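Local coordinates for SnoaL-like domain-containing protein (PDB 3EN8), which is of unknown function but adopts an NTF2-like, SnoaL-type fold, forms a two-chain assembly and binds calcium, at residues F23-H27 / L51-S56; P62-R68 / T79-Y85. One frame throughout, in Å; residues are numbered along the deposited sequence.

Interaction 1. Residues F23-H27 / L51-S56; sequences FDAEH and LQALRS
Two helices of the NTF2-like cone meet through their side chains. Residues 51-56 are a regular helical piece of helix 48-57. Residues from 23 to about 26 form a weakly bonded helical turn. H27 has phi/psi -114/9°. The closest CA pair is H27 and Q52, 6.4 Å apart. H27 takes chi1 m with chi2 83°, which turns its ring back so that ND1 donates to F23 O at 2.7 Å. This orients the ring, and Q52 CA lies over its face, 3.6 Å from the centroid, as a CH-pi contact. Q52 is extended, chi1 and chi2 both t, and reaches across to the turn. Q52 NE2 donates to D24 OD1 at 2.8 Å. D24 has its CB pointing away, but chi1 m brings the carboxylate back. F23, also m, offers a ring face to S56, with S56 CA 3.9 Å from the centroid. R55 starts at chi1 m and then runs out straight, chi2 and chi3 t. R55 NH1 lies 3.1 Å from H27 NE2 and 4.3 Å from E26 OE2, too long for a salt bridge. The guanidinium is held from outside, by Y30, Q108 and a salt bridge to E106; E26 OE2 is hydrogen-bonded to S18 OG. The contact therefore combines one side-chain hydrogen bond at its D24 edge with CH-pi packing on two rings, while the inward charges are tied to the sheet and helix 3-20.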
ATOM      1  N   PHE A  23       1.167   3.867  23.275  1.00 20.33           N
ATOM      2  CA  PHE A  23       0.418   4.757  22.369  1.00 16.41           C
ATOM      3  C   PHE A  23       1.071   6.118  22.295  1.00 16.80           C
ATOM      4  O   PHE A  23       1.009   6.789  21.269  1.00 16.73           O
ATOM      5  CB  PHE A  23      -1.046   4.891  22.784  1.00 17.36           C
ATOM      6  CG  PHE A  23      -1.773   3.581  22.807  1.00 21.34           C
ATOM      7  CD1 PHE A  23      -2.042   2.909  21.635  1.00 26.42           C
ATOM      8  CD2 PHE A  23      -2.173   3.020  23.995  1.00 27.75           C
ATOM      9  CE1 PHE A  23      -2.699   1.680  21.663  1.00 21.79           C
ATOM     10  CE2 PHE A  23      -2.832   1.802  24.017  1.00 28.86           C
ATOM     11  CZ  PHE A  23      -3.089   1.145  22.842  1.00 27.29           C
ATOM     12  N   ASP A  24       1.767   6.485  23.363  1.00 18.48           N
ATOM     13  CA  ASP A  24       2.477   7.772  23.380  1.00 19.96           C
ATOM     14  C   ASP A  24       3.620   7.686  22.379  1.00 18.67           C
ATOM     15  O   ASP A  24       3.779   8.533  21.506  1.00 17.43           O
ATOM     16  CB  ASP A  24       3.037   8.118  24.767  1.00 19.63           C
ATOM     17  CG  ASP A  24       2.011   8.744  25.683  1.00 23.09           C
ATOM     18  OD1 ASP A  24       0.928   9.135  25.195  1.00 22.78           O
ATOM     19  OD2 ASP A  24       2.294   8.836  26.910  1.00 27.35           O
ATOM     20  N   ALA A  25       4.403   6.632  22.519  1.00 19.59           N
ATOM     21  CA  ALA A  25       5.595   6.453  21.682  1.00 18.94           C
ATOM     22  C   ALA A  25       5.166   6.292  20.233  1.00 18.45           C
ATOM     23  O   ALA A  25       5.818   6.774  19.307  1.00 15.21           O
ATOM     24  CB  ALA A  25       6.436   5.245  22.147  1.00 19.07           C
ATOM     25  N   GLU A  26       4.027   5.641  20.073  1.00 19.28           N
ATOM     26  CA  GLU A  26       3.485   5.336  18.755  1.00 16.56           C
ATOM     27  C   GLU A  26       3.108   6.601  18.009  1.00 17.97           C
ATOM     28  O   GLU A  26       3.007   6.591  16.790  1.00 18.67           O
ATOM     29  CB  GLU A  26       2.279   4.409  18.852  1.00 17.19           C
ATOM     30  CG  GLU A  26       1.769   3.927  17.523  1.00 17.45           C
ATOM     31  CD  GLU A  26       0.547   3.045  17.636  1.00 15.35           C
ATOM     32  OE1 GLU A  26       0.053   2.860  18.749  1.00 19.48           O
ATOM     33  OE2 GLU A  26       0.117   2.517  16.595  1.00 22.15           O
ATOM     34  N   HIS A  27       2.898   7.695  18.741  1.00 16.57           N
ATOM     35  CA  HIS A  27       2.405   8.903  18.083  1.00 17.11           C
ATOM     36  C   HIS A  27       3.391  10.034  18.089  1.00 16.07           C
ATOM     37  O   HIS A  27       3.109  11.127  17.634  1.00 16.89           O
ATOM     38  CB  HIS A  27       1.009   9.265  18.577  1.00 16.73           C
ATOM     39  CG  HIS A  27       0.002   8.247  18.169  1.00 16.36           C
ATOM     40  ND1 HIS A  27      -0.200   7.088  18.886  1.00 14.03           N
ATOM     41  CD2 HIS A  27      -0.785   8.151  17.072  1.00 21.19           C
ATOM     42  CE1 HIS A  27      -1.105   6.345  18.269  1.00 17.03           C
ATOM     43  NE2 HIS A  27      -1.468   6.960  17.164  1.00 19.81           N
ATOM     44  N   LEU A  51      -5.903  11.013  16.583  1.00 16.92           N
ATOM     45  CA  LEU A  51      -5.429   9.738  16.031  1.00 15.94           C
ATOM     46  C   LEU A  51      -5.053   8.779  17.164  1.00 16.63           C
ATOM     47  O   LEU A  51      -5.444   7.618  17.186  1.00 17.40           O
ATOM     48  CB  LEU A  51      -4.223   9.957  15.097  1.00 16.76           C
ATOM     49  CG  LEU A  51      -3.756   8.725  14.329  1.00 15.86           C
ATOM     50  CD1 LEU A  51      -4.872   8.136  13.456  1.00 15.81           C
ATOM     51  CD2 LEU A  51      -2.502   9.102  13.514  1.00 14.84           C
ATOM     52  N   GLN A  52      -4.353   9.317  18.145  1.00 15.92           N
ATOM     53  CA  GLN A  52      -3.885   8.510  19.273  1.00 15.58           C
ATOM     54  C   GLN A  52      -5.051   8.014  20.124  1.00 16.13           C
ATOM     55  O   GLN A  52      -5.071   6.859  20.577  1.00 16.73           O
ATOM     56  CB  GLN A  52      -2.912   9.285  20.143  1.00 16.35           C
ATOM     57  CG  GLN A  52      -2.534   8.540  21.402  1.00 13.74           C
ATOM     58  CD  GLN A  52      -1.331   9.125  22.123  1.00 20.31           C
ATOM     59  OE1 GLN A  52      -0.594   9.981  21.601  1.00 18.96           O
ATOM     60  NE2 GLN A  52      -1.129   8.660  23.336  1.00 17.87           N
ATOM     61  N   ALA A  53      -6.006   8.904  20.357  1.00 17.55           N
ATOM     62  CA  ALA A  53      -7.134   8.603  21.241  1.00 18.18           C
ATOM     63  C   ALA A  53      -7.993   7.545  20.585  1.00 17.86           C
ATOM     64  O   ALA A  53      -8.460   6.592  21.224  1.00 15.64           O
ATOM     65  CB  ALA A  53      -7.963   9.862  21.551  1.00 19.45           C
ATOM     66  N   LEU A  54      -8.158   7.685  19.278  1.00 19.73           N
ATOM     67  CA  LEU A  54      -9.021   6.764  18.534  1.00 19.23           C
ATOM     68  C   LEU A  54      -8.373   5.387  18.523  1.00 20.22           C
ATOM     69  O   LEU A  54      -9.028   4.381  18.801  1.00 19.58           O
ATOM     70  CB  LEU A  54      -9.321   7.266  17.117  1.00 19.85           C
ATOM     71  CG  LEU A  54     -10.305   8.436  17.034  1.00 21.14           C
ATOM     72  CD1 LEU A  54     -10.376   8.992  15.593  1.00 22.12           C
ATOM     73  CD2 LEU A  54     -11.712   8.049  17.567  1.00 16.97           C
ATOM     74  N   ARG A  55      -7.068   5.348  18.265  1.00 19.67           N
ATOM     75  CA  ARG A  55      -6.365   4.052  18.182  1.00 19.52           C
ATOM     76  C   ARG A  55      -6.328   3.359  19.546  1.00 21.73           C
ATOM     77  O   ARG A  55      -6.418   2.130  19.650  1.00 20.94           O
ATOM     78  CB  ARG A  55      -4.945   4.206  17.636  1.00 18.60           C
ATOM     79  CG  ARG A  55      -4.912   4.390  16.104  1.00 15.26           C
ATOM     80  CD  ARG A  55      -3.530   4.810  15.635  1.00 17.30           C
ATOM     81  NE  ARG A  55      -3.405   4.847  14.188  1.00 17.18           N
ATOM     82  CZ  ARG A  55      -2.343   5.355  13.577  1.00 13.81           C
ATOM     83  NH1 ARG A  55      -1.372   5.856  14.299  1.00 13.23           N
ATOM     84  NH2 ARG A  55      -2.245   5.320  12.260  1.00 14.00           N
ATOM     85  N   SER A  56      -6.225   4.178  20.578  1.00 20.82           N
ATOM     86  CA  SER A  56      -6.007   3.681  21.950  1.00 21.52           C
ATOM     87  C   SER A  56      -7.287   3.071  22.463  1.00 21.81           C
ATOM     88  O   SER A  56      -7.301   2.208  23.355  1.00 23.28           O
ATOM     89  CB  SER A  56      -5.582   4.807  22.894  1.00 22.36           C
ATOM     90  OG  SER A  56      -4.207   5.060  22.747  1.00 30.49           O
TER

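Interaction 2. Residues P62-R68 / T79-Y85; sequences PAGFEVR and TEYSISY
This is the beta hairpin of strands 64-73 and 76-85, at one edge of the curved NTF2-like sheet. Segments 64-68 and 79-85 run antiparallel at 156°, their axes approaching to 4.4 Å. G64-S84 and E66-S82 are hydrogen-bonded pairs, F65-I83 and V67-Y81 non-hydrogen-bonded. E66 N donates to S82 O at 3.0 Å and S82 N to E66 O at 2.8 Å. S84 N donates to G64 O, and R68 N to E80 O, both at 2.8 Å. A63 and G64 both face S84, a classic beta bulge: A63 N and G64 N bond weakly to S84 O at 3.0 and 3.2 Å. F65 (chi1 t) and Y81 (chi1 p) share a face with V67 and I83. F65 CE2 meets Y81 CD2 at 3.4 Å, and helix 3-20 covers F65 and V67. On the other face, a water bridges E66 OE1 and S82 OG. These segments thus turn an apolar face to helix 3-20; polar groups meet water and, through E80, Y109 of the second subunit.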
ATOM      1  N   PRO A  62      -2.449  -4.446  19.321  1.00 20.71           N
ATOM      2  CA  PRO A  62      -2.652  -5.722  18.626  1.00 19.19           C
ATOM      3  C   PRO A  62      -2.130  -6.945  19.414  1.00 19.20           C
ATOM      4  O   PRO A  62      -1.147  -6.844  20.132  1.00 19.97           O
ATOM      5  CB  PRO A  62      -1.863  -5.525  17.346  1.00 19.03           C
ATOM      6  CG  PRO A  62      -0.793  -4.587  17.700  1.00 21.37           C
ATOM      7  CD  PRO A  62      -1.388  -3.640  18.683  1.00 21.00           C
ATOM      8  N   ALA A  63      -2.833  -8.071  19.309  1.00 15.13           N
ATOM      9  CA  ALA A  63      -2.397  -9.320  19.970  1.00 15.60           C
ATOM     10  C   ALA A  63      -1.139  -9.869  19.301  1.00 13.97           C
ATOM     11  O   ALA A  63      -0.382 -10.654  19.878  1.00 13.36           O
ATOM     12  CB  ALA A  63      -3.542 -10.395  19.977  1.00 13.65           C
ATOM     13  N   GLY A  64      -0.954  -9.446  18.052  1.00 12.88           N
ATOM     14  CA  GLY A  64       0.137  -9.902  17.196  1.00 12.75           C
ATOM     15  C   GLY A  64       0.505  -8.814  16.201  1.00 14.23           C
ATOM     16  O   GLY A  64      -0.365  -8.172  15.648  1.00 16.93           O
ATOM     17  N   PHE A  65       1.804  -8.644  16.001  1.00 11.44           N
ATOM     18  CA  PHE A  65       2.392  -7.561  15.148  1.00 13.70           C
ATOM     19  C   PHE A  65       3.728  -7.995  14.594  1.00 16.30           C
ATOM     20  O   PHE A  65       4.584  -8.526  15.328  1.00 15.22           O
ATOM     21  CB  PHE A  65       2.580  -6.266  15.945  1.00 15.56           C
ATOM     22  CG  PHE A  65       3.044  -5.094  15.102  1.00 15.06           C
ATOM     23  CD1 PHE A  65       4.354  -4.990  14.716  1.00 17.47           C
ATOM     24  CD2 PHE A  65       2.152  -4.122  14.709  1.00 15.69           C
ATOM     25  CE1 PHE A  65       4.784  -3.916  13.923  1.00 19.78           C
ATOM     26  CE2 PHE A  65       2.578  -3.045  13.916  1.00 17.14           C
ATOM     27  CZ  PHE A  65       3.884  -2.960  13.529  1.00 17.61           C
ATOM     28  N   GLU A  66       3.900  -7.784  13.287  1.00 15.69           N
ATOM     29  CA  GLU A  66       5.177  -8.088  12.633  1.00 16.48           C
ATOM     30  C   GLU A  66       5.369  -7.231  11.395  1.00 14.54           C
ATOM     31  O   GLU A  66       4.482  -7.112  10.550  1.00 15.06           O
ATOM     32  CB  GLU A  66       5.206  -9.572  12.270  1.00 19.23           C
ATOM     33  CG  GLU A  66       6.350 -10.076  11.460  1.00 28.85           C
ATOM     34  CD  GLU A  66       6.165 -11.572  11.185  1.00 35.97           C
ATOM     35  OE1 GLU A  66       5.155 -11.954  10.543  1.00 41.45           O
ATOM     36  OE2 GLU A  66       7.008 -12.355  11.645  1.00 44.40           O
ATOM     37  N   VAL A  67       6.529  -6.603  11.313  1.00 12.72           N
ATOM     38  CA  VAL A  67       6.852  -5.823  10.103  1.00 11.72           C
ATOM     39  C   VAL A  67       7.327  -6.774   9.020  1.00 14.04           C
ATOM     40  O   VAL A  67       8.156  -7.679   9.264  1.00 15.95           O
ATOM     41  CB  VAL A  67       7.908  -4.739  10.349  1.00 14.07           C
ATOM     42  CG1 VAL A  67       8.295  -4.053   8.997  1.00 15.59           C
ATOM     43  CG2 VAL A  67       7.370  -3.683  11.346  1.00 12.71           C
ATOM     44  N   ARG A  68       6.789  -6.576   7.818  1.00 12.13           N
ATOM     45  CA  ARG A  68       7.195  -7.356   6.634  1.00 14.56           C
ATOM     46  C   ARG A  68       8.343  -6.674   5.881  1.00 13.67           C
ATOM     47  O   ARG A  68       9.407  -7.232   5.558  1.00 12.01           O
ATOM     48  CB  ARG A  68       6.014  -7.519   5.667  1.00 12.97           C
ATOM     49  CG  ARG A  68       6.363  -8.367   4.454  1.00 16.27           C
ATOM     50  CD  ARG A  68       5.231  -8.471   3.430  1.00 23.60           C
ATOM     51  NE  ARG A  68       5.602  -9.277   2.252  1.00 23.57           N
ATOM     52  CZ  ARG A  68       5.398 -10.591   2.152  1.00 26.19           C
ATOM     53  NH1 ARG A  68       4.875 -11.278   3.156  1.00 21.97           N
ATOM     54  NH2 ARG A  68       5.757 -11.240   1.048  1.00 28.88           N
ATOM     55  N   THR A  79       5.309   1.078   4.707  1.00 13.25           N
ATOM     56  CA  THR A  79       5.510  -0.045   5.615  1.00 12.64           C
ATOM     57  C   THR A  79       4.425  -1.064   5.334  1.00 12.59           C
ATOM     58  O   THR A  79       3.228  -0.757   5.312  1.00 14.77           O
ATOM     59  CB  THR A  79       5.499   0.360   7.123  1.00 12.06           C
ATOM     60  OG1 THR A  79       6.498   1.331   7.400  1.00 12.66           O
ATOM     61  CG2 THR A  79       5.698  -0.894   8.013  1.00 10.32           C
ATOM     62  N   GLU A  80       4.897  -2.277   5.101  1.00 12.36           N
ATOM     63  CA  GLU A  80       4.067  -3.448   4.963  1.00 13.26           C
ATOM     64  C   GLU A  80       4.213  -4.248   6.228  1.00 14.16           C
ATOM     65  O   GLU A  80       5.324  -4.550   6.668  1.00 13.65           O
ATOM     66  CB  GLU A  80       4.515  -4.298   3.760  1.00 12.86           C
ATOM     67  CG  GLU A  80       4.368  -3.637   2.364  1.00 11.77           C
ATOM     68  CD  GLU A  80       5.076  -4.439   1.334  1.00 14.52           C
ATOM     69  OE1 GLU A  80       4.604  -5.567   1.086  1.00 15.50           O
ATOM     70  OE2 GLU A  80       6.108  -3.950   0.798  1.00 16.78           O
ATOM     71  N   TYR A  81       3.100  -4.592   6.820  1.00 11.77           N
ATOM     72  CA  TYR A  81       3.162  -5.254   8.151  1.00 11.68           C
ATOM     73  C   TYR A  81       1.900  -5.990   8.375  1.00 12.38           C
ATOM     74  O   TYR A  81       0.943  -5.774   7.691  1.00 13.46           O
ATOM     75  CB  TYR A  81       3.421  -4.267   9.294  1.00 12.09           C
ATOM     76  CG  TYR A  81       2.388  -3.161   9.578  1.00 11.57           C
ATOM     77  CD1 TYR A  81       2.292  -2.020   8.757  1.00  9.17           C
ATOM     78  CD2 TYR A  81       1.558  -3.226  10.670  1.00 14.93           C
ATOM     79  CE1 TYR A  81       1.386  -1.029   9.025  1.00 15.35           C
ATOM     80  CE2 TYR A  81       0.641  -2.210  10.964  1.00 16.69           C
ATOM     81  CZ  TYR A  81       0.555  -1.094  10.123  1.00 12.37           C
ATOM     82  OH  TYR A  81      -0.375  -0.085  10.425  1.00 14.23           O
ATOM     83  N   SER A  82       1.944  -6.887   9.352  1.00 13.16           N
ATOM     84  CA  SER A  82       0.773  -7.666   9.759  1.00 16.04           C
ATOM     85  C   SER A  82       0.380  -7.291  11.197  1.00 14.84           C
ATOM     86  O   SER A  82       1.222  -7.044  12.089  1.00 15.90           O
ATOM     87  CB  SER A  82       1.061  -9.173   9.665  1.00 16.06           C
ATOM     88  OG  SER A  82       1.248  -9.559   8.320  1.00 17.10           O
ATOM     89  N   ILE A  83      -0.920  -7.171  11.384  1.00 13.60           N
ATOM     90  CA  ILE A  83      -1.505  -6.998  12.704  1.00 17.11           C
ATOM     91  C   ILE A  83      -2.557  -8.088  12.925  1.00 15.40           C
ATOM     92  O   ILE A  83      -3.198  -8.536  11.980  1.00 18.98           O
ATOM     93  CB  ILE A  83      -2.150  -5.602  12.847  1.00 17.32           C
ATOM     94  CG1 ILE A  83      -3.348  -5.421  11.933  1.00 21.77           C
ATOM     95  CG2 ILE A  83      -1.127  -4.513  12.550  1.00 22.25           C
ATOM     96  CD1 ILE A  83      -4.029  -4.073  12.085  1.00 30.60           C
ATOM     97  N   SER A  84      -2.740  -8.544  14.145  1.00 13.14           N
ATOM     98  CA  SER A  84      -3.727  -9.582  14.342  1.00 12.94           C
ATOM     99  C   SER A  84      -4.416  -9.450  15.690  1.00 13.80           C
ATOM    100  O   SER A  84      -3.814  -9.059  16.680  1.00 13.71           O
ATOM    101  CB  SER A  84      -3.060 -10.958  14.191  1.00 14.25           C
ATOM    102  OG  SER A  84      -3.941 -12.028  14.410  1.00 15.29           O
ATOM    103  N   TYR A  85      -5.707  -9.760  15.640  1.00 13.78           N
ATOM    104  CA  TYR A  85      -6.622  -9.806  16.772  1.00 14.15           C
ATOM    105  C   TYR A  85      -7.487 -11.039  16.605  1.00 11.82           C
ATOM    106  O   TYR A  85      -7.977 -11.319  15.526  1.00 13.13           O
ATOM    107  CB  TYR A  85      -7.548  -8.571  16.812  1.00 16.56           C
ATOM    108  CG  TYR A  85      -6.847  -7.239  16.894  1.00 18.94           C
ATOM    109  CD1 TYR A  85      -6.392  -6.588  15.754  1.00 19.75           C
ATOM    110  CD2 TYR A  85      -6.667  -6.619  18.118  1.00 22.57           C
ATOM    111  CE1 TYR A  85      -5.732  -5.364  15.838  1.00 23.34           C
ATOM    112  CE2 TYR A  85      -6.023  -5.401  18.218  1.00 21.36           C
ATOM    113  CZ  TYR A  85      -5.566  -4.773  17.088  1.00 27.71           C
ATOM    114  OH  TYR A  85      -4.909  -3.561  17.245  1.00 25.25           O
TER
HETATM  115  O   HOH W   1       2.665 -11.949   9.535  1.00 36.56           O
HETATM  116  O   HOH W   2       6.551  -7.425   0.523  1.00 19.53           O

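How the interactions relate
From the N terminus the chain runs through helix 3-20 to the short turn at 23-27. It then makes the first strands, with the calcium ligands D32 and D33, before helix 48-57 returns to that turn. Interaction 1 closes this loop of 23 residues. A short connection leads to P62, where interaction 2 opens just before strand 64-73. Its loop is the hairpin, with ten residues between the segments. The two contacts are in series and neither nest nor cross. The centres of interactions 1 and 2 lie about 16 Å apart and their nearest atoms about 6 Å apart. Interaction 1 joins helix to helix; interaction 2 joins strands of the sheet. Helix 3-20 packs against both.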